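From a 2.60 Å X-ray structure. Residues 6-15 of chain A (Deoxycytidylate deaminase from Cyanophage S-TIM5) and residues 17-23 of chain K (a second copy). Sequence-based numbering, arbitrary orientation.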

ATOM      1  N   PRO A   6      -8.219 -28.060   9.410  1.00 49.82           N
ATOM      2  CA  PRO A   6      -7.368 -28.587  10.483  1.00 48.95           C
ATOM      3  C   PRO A   6      -5.906 -28.783  10.089  1.00 47.57           C
ATOM      4  O   PRO A   6      -5.015 -28.524  10.901  1.00 47.41           O
ATOM      5  CB  PRO A   6      -8.011 -29.941  10.801  1.00 49.07           C
ATOM      6  CG  PRO A   6      -9.436 -29.757  10.452  1.00 49.59           C
ATOM      7  CD  PRO A   6      -9.434 -28.881   9.237  1.00 49.38           C
ATOM      8  N   GLU A   7      -5.678 -29.241   8.861  1.00 45.96           N
ATOM      9  CA  GLU A   7      -4.331 -29.475   8.362  1.00 44.81           C
ATOM     10  C   GLU A   7      -3.524 -28.174   8.383  1.00 43.65           C
ATOM     11  O   GLU A   7      -2.390 -28.142   8.867  1.00 43.99           O
ATOM     12  CB  GLU A   7      -4.398 -30.051   6.945  1.00 45.38           C
ATOM     13  CG  GLU A   7      -3.243 -30.978   6.573  1.00 48.75           C
ATOM     14  CD  GLU A   7      -3.473 -31.731   5.268  1.00 53.08           C
ATOM     15  OE1 GLU A   7      -2.500 -32.311   4.745  1.00 55.05           O
ATOM     16  OE2 GLU A   7      -4.617 -31.744   4.763  1.00 52.74           O
ATOM     17  N   ILE A   8      -4.138 -27.106   7.877  1.00 41.41           N
ATOM     18  CA  ILE A   8      -3.469 -25.823   7.693  1.00 38.76           C
ATOM     19  C   ILE A   8      -3.401 -25.029   9.001  1.00 37.52           C
ATOM     20  O   ILE A   8      -2.478 -24.233   9.204  1.00 36.58           O
ATOM     21  CB  ILE A   8      -4.148 -25.004   6.537  1.00 39.28           C
ATOM     22  CG1 ILE A   8      -3.099 -24.444   5.550  1.00 39.99           C
ATOM     23  CG2 ILE A   8      -5.155 -23.976   7.063  1.00 36.59           C
ATOM     24  CD1 ILE A   8      -2.262 -23.245   6.066  1.00 45.40           C
ATOM     25  N   LYS A   9      -4.371 -25.267   9.883  1.00 35.50           N
ATOM     26  CA  LYS A   9      -4.456 -24.585  11.169  1.00 33.84           C
ATOM     27  C   LYS A   9      -3.350 -25.059  12.109  1.00 32.61           C
ATOM     28  O   LYS A   9      -2.806 -24.272  12.888  1.00 32.10           O
ATOM     29  CB  LYS A   9      -5.831 -24.838  11.802  1.00 34.62           C
ATOM     30  CG  LYS A   9      -6.148 -23.955  13.005  1.00 35.81           C
ATOM     31  CD  LYS A   9      -7.405 -24.424  13.730  1.00 37.96           C
ATOM     32  CE  LYS A   9      -8.677 -23.991  13.010  1.00 41.93           C
ATOM     33  NZ  LYS A   9      -9.904 -24.436  13.731  1.00 44.23           N
ATOM     34  N   GLU A  10      -3.028 -26.347  12.024  1.00 31.68           N
ATOM     35  CA  GLU A  10      -1.940 -26.940  12.792  1.00 30.82           C
ATOM     36  C   GLU A  10      -0.587 -26.410  12.322  1.00 29.83           C
ATOM     37  O   GLU A  10       0.330 -26.227  13.126  1.00 29.47           O
ATOM     38  CB  GLU A  10      -1.993 -28.468  12.681  1.00 30.62           C
ATOM     39  CG  GLU A  10      -1.000 -29.217  13.566  1.00 32.44           C
ATOM     40  CD  GLU A  10      -1.187 -28.943  15.049  1.00 37.87           C
ATOM     41  OE1 GLU A  10      -2.346 -28.865  15.513  1.00 42.26           O
ATOM     42  OE2 GLU A  10      -0.166 -28.812  15.756  1.00 40.36           O
ATOM     43  N   ALA A  11      -0.478 -26.159  11.017  1.00 28.95           N
ATOM     44  CA  ALA A  11       0.740 -25.619  10.419  1.00 28.13           C
ATOM     45  C   ALA A  11       1.071 -24.222  10.940  1.00 27.51           C
ATOM     46  O   ALA A  11       2.248 -23.890  11.120  1.00 27.87           O
ATOM     47  CB  ALA A  11       0.632 -25.613   8.902  1.00 28.67           C
ATOM     48  N   TYR A  12       0.044 -23.406  11.176  1.00 27.09           N
ATOM     49  CA  TYR A  12       0.255 -22.058  11.704  1.00 26.83           C
ATOM     50  C   TYR A  12       0.714 -22.087  13.159  1.00 26.74           C
ATOM     51  O   TYR A  12       1.593 -21.314  13.547  1.00 28.37           O
ATOM     52  CB  TYR A  12      -1.002 -21.195  11.570  1.00 26.53           C
ATOM     53  CG  TYR A  12      -1.364 -20.775  10.160  1.00 25.90           C
ATOM     54  CD1 TYR A  12      -0.457 -20.081   9.353  1.00 25.07           C
ATOM     55  CD2 TYR A  12      -2.631 -21.044   9.644  1.00 27.32           C
ATOM     56  CE1 TYR A  12      -0.804 -19.686   8.052  1.00 27.79           C
ATOM     57  CE2 TYR A  12      -2.982 -20.653   8.352  1.00 30.82           C
ATOM     58  CZ  TYR A  12      -2.069 -19.975   7.562  1.00 31.69           C
ATOM     59  OH  TYR A  12      -2.428 -19.594   6.286  1.00 32.29           O
ATOM     60  N   MET A  13       0.118 -22.978  13.954  1.00 26.57           N
ATOM     61  CA  MET A  13       0.515 -23.155  15.352  1.00 25.54           C
ATOM     62  C   MET A  13       1.951 -23.676  15.476  1.00 26.29           C
ATOM     63  O   MET A  13       2.695 -23.248  16.360  1.00 25.89           O
ATOM     64  CB  MET A  13      -0.466 -24.082  16.079  1.00 25.06           C
ATOM     65  CG  MET A  13      -0.191 -24.269  17.577  1.00 24.44           C
ATOM     66  SD  MET A  13      -0.122 -22.721  18.516  1.00 28.23           S
ATOM     67  CE  MET A  13      -1.825 -22.161  18.417  1.00 18.58           C
ATOM     68  N   LYS A  14       2.329 -24.597  14.589  1.00 26.05           N
ATOM     69  CA  LYS A  14       3.686 -25.151  14.567  1.00 26.39           C
ATOM     70  C   LYS A  14       4.719 -24.140  14.063  1.00 26.38           C
ATOM     71  O   LYS A  14       5.907 -24.252  14.378  1.00 26.43           O
ATOM     72  CB  LYS A  14       3.743 -26.433  13.727  1.00 26.93           C
ATOM     73  CG  LYS A  14       3.357 -27.701  14.479  1.00 30.60           C
ATOM     74  CD  LYS A  14       3.547 -28.940  13.607  1.00 35.72           C
ATOM     75  CE  LYS A  14       3.374 -30.228  14.407  1.00 37.38           C
ATOM     76  NZ  LYS A  14       1.978 -30.435  14.889  1.00 37.45           N
ATOM     77  N   THR A  15       4.260 -23.169  13.275  1.00 25.17           N
ATOM     78  CA  THR A  15       5.111 -22.066  12.838  1.00 23.70           C
ATOM     79  C   THR A  15       5.357 -21.152  14.031  1.00 23.05           C
ATOM     80  O   THR A  15       6.481 -20.686  14.246  1.00 22.77           O
ATOM     81  CB  THR A  15       4.486 -21.279  11.663  1.00 25.10           C
ATOM     82  OG1 THR A  15       4.205 -22.174  10.582  1.00 26.82           O
ATOM     83  CG2 THR A  15       5.428 -20.181  11.170  1.00 21.34           C
TER
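Chain K 17-23: ELFSQVS

Contacts between two copies of one protein are often held by shape and apolar cover alone, with polar groups either satisfied within their own chain or left to the margin. The pairing of chain K with chain A in this deoxycytidylate deaminase is a compact example. Residues 6-15 of chain A are helical throughout. Chain K enters as the last part of a helix, which runs through Leu18(K) and Phe19(K), and then bends through a type I beta turn from Ser20(K) to Ser23(K), held by the bond from Ser23(K) N to Ser20(K) O at 3.2 Å. The two stretches run in opposite senses: Leu18(K) lies nearest Ala11(A), with their CA atoms 6.3 Å apart, whereas Val22(K) lies nearest Glu7(A), CA to CA 6.5 Å.

Three residues of chain K, Leu18(K), Phe19(K) and Val22(K), supply nearly all of its cover. Leu18(K) contributes the most. Its CA-to-CB bond points toward chain A, and with chi1 in t and chi2 in p it brings CD2 to 3.3 Å from Ala11(A) O, 3.5 Å from Lys14(A) CB and 3.4 Å from Thr15(A) OG1. The two oxygens that the methyl group meets are themselves hydrogen-bonded: Thr15(A) OG1 donates to Ala11(A) O at 2.7 Å, one turn back along the helix. Lys14(A) likewise offers its CB to the leucine while its NZ turns back to form a salt bridge with Glu10(A) OE2 at 2.8 Å.

Phe19(K) starts sideways, but its ring reaches chain A. Ile8(A) CD1 meets the ring edge at Phe19(K) CE1, 3.6 Å away, and Tyr12(A) CE1 lies 3.8 Å from Phe19(K) CZ. The aromatic pair is offset edge-to-face, the edge of the phenylalanine toward the face of the tyrosine, with ring planes at 69° and centroids 5.8 Å apart.

Val22(K), carried on the turn, closes the other end. Its CG1 stands 4.4 Å from Ala11(A) CB and 4.1 Å from Glu7(A) CG, so the aliphatic part of the glutamate joins the apolar surface. The small side chain of Ala11(A) thus faces a surface to which both Leu18(K) and Val22(K) contribute.

No direct hydrogen bond crosses between the stretches. The polar link is a water at the margin, which donates to Glu7(A) OE1 at 3.1 Å and, weakly, to Ser23(K) O at 3.4 Å.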

ATOM      1  N   GLU K  17       9.313 -26.507   5.095  1.00 29.37           N
ATOM      2  CA  GLU K  17       9.088 -27.944   5.271  1.00 30.62           C
ATOM      3  C   GLU K  17       7.735 -28.237   5.911  1.00 30.21           C
ATOM      4  O   GLU K  17       7.119 -29.269   5.642  1.00 31.30           O
ATOM      5  CB  GLU K  17      10.212 -28.563   6.099  1.00 31.05           C
ATOM      6  CG  GLU K  17      11.549 -28.586   5.376  1.00 34.86           C
ATOM      7  CD  GLU K  17      12.670 -29.134   6.228  1.00 37.78           C
ATOM      8  OE1 GLU K  17      13.398 -30.025   5.745  1.00 41.84           O
ATOM      9  OE2 GLU K  17      12.828 -28.684   7.382  1.00 39.12           O
ATOM     10  N   LEU K  18       7.290 -27.316   6.761  1.00 29.85           N
ATOM     11  CA  LEU K  18       5.988 -27.402   7.412  1.00 29.66           C
ATOM     12  C   LEU K  18       4.828 -27.222   6.424  1.00 29.47           C
ATOM     13  O   LEU K  18       3.853 -27.975   6.465  1.00 29.48           O
ATOM     14  CB  LEU K  18       5.919 -26.356   8.519  1.00 30.22           C
ATOM     15  CG  LEU K  18       5.023 -26.599   9.732  1.00 32.37           C
ATOM     16  CD1 LEU K  18       5.376 -27.897  10.462  1.00 32.48           C
ATOM     17  CD2 LEU K  18       5.148 -25.415  10.663  1.00 30.77           C
ATOM     18  N   PHE K  19       4.947 -26.227   5.542  1.00 29.63           N
ATOM     19  CA  PHE K  19       3.924 -25.971   4.520  1.00 29.14           C
ATOM     20  C   PHE K  19       3.987 -26.920   3.321  1.00 30.45           C
ATOM     21  O   PHE K  19       3.039 -26.984   2.537  1.00 31.30           O
ATOM     22  CB  PHE K  19       3.982 -24.517   4.041  1.00 28.78           C
ATOM     23  CG  PHE K  19       3.289 -23.555   4.958  1.00 27.79           C
ATOM     24  CD1 PHE K  19       1.918 -23.350   4.866  1.00 27.34           C
ATOM     25  CD2 PHE K  19       4.009 -22.854   5.919  1.00 29.64           C
ATOM     26  CE1 PHE K  19       1.273 -22.461   5.718  1.00 30.26           C
ATOM     27  CE2 PHE K  19       3.374 -21.961   6.775  1.00 30.00           C
ATOM     28  CZ  PHE K  19       2.002 -21.765   6.674  1.00 29.21           C
ATOM     29  N   SER K  20       5.093 -27.641   3.164  1.00 31.93           N
ATOM     30  CA  SER K  20       5.178 -28.640   2.100  1.00 33.00           C
ATOM     31  C   SER K  20       4.313 -29.850   2.453  1.00 34.01           C
ATOM     32  O   SER K  20       3.821 -30.551   1.570  1.00 34.58           O
ATOM     33  CB  SER K  20       6.629 -29.074   1.864  1.00 32.76           C
ATOM     34  OG  SER K  20       7.165 -29.712   3.007  1.00 33.29           O
ATOM     35  N   GLN K  21       4.134 -30.075   3.753  1.00 34.84           N
ATOM     36  CA  GLN K  21       3.400 -31.236   4.256  1.00 35.32           C
ATOM     37  C   GLN K  21       1.892 -31.143   4.027  1.00 35.10           C
ATOM     38  O   GLN K  21       1.203 -32.165   4.013  1.00 36.18           O
ATOM     39  CB  GLN K  21       3.713 -31.486   5.738  1.00 35.39           C
ATOM     40  CG  GLN K  21       5.127 -32.026   6.007  1.00 38.38           C
ATOM     41  CD  GLN K  21       5.373 -33.412   5.416  1.00 45.73           C
ATOM     42  OE1 GLN K  21       4.573 -34.334   5.592  1.00 45.43           O
ATOM     43  NE2 GLN K  21       6.493 -33.563   4.716  1.00 48.29           N
ATOM     44  N   VAL K  22       1.382 -29.926   3.841  1.00 34.27           N
ATOM     45  CA  VAL K  22      -0.039 -29.741   3.526  1.00 34.14           C
ATOM     46  C   VAL K  22      -0.353 -30.060   2.056  1.00 34.70           C
ATOM     47  O   VAL K  22      -1.524 -30.152   1.681  1.00 35.60           O
ATOM     48  CB  VAL K  22      -0.589 -28.338   3.929  1.00 33.82           C
ATOM     49  CG1 VAL K  22      -0.504 -28.133   5.439  1.00 33.07           C
ATOM     50  CG2 VAL K  22       0.131 -27.235   3.193  1.00 33.26           C
ATOM     51  N   SER K  23       0.692 -30.221   1.235  1.00 35.57           N
ATOM     52  CA  SER K  23       0.512 -30.617  -0.168  1.00 37.42           C
ATOM     53  C   SER K  23      -0.099 -32.016  -0.292  1.00 39.05           C
ATOM     54  O   SER K  23       0.251 -32.923   0.463  1.00 38.84           O
ATOM     55  CB  SER K  23       1.840 -30.555  -0.923  1.00 36.26           C
ATOM     56  OG  SER K  23       1.673 -30.922  -2.285  1.00 34.90           O
TER
HETATM   57  O   HOH W   1      -1.844 -34.458   2.644  1.00 31.57           O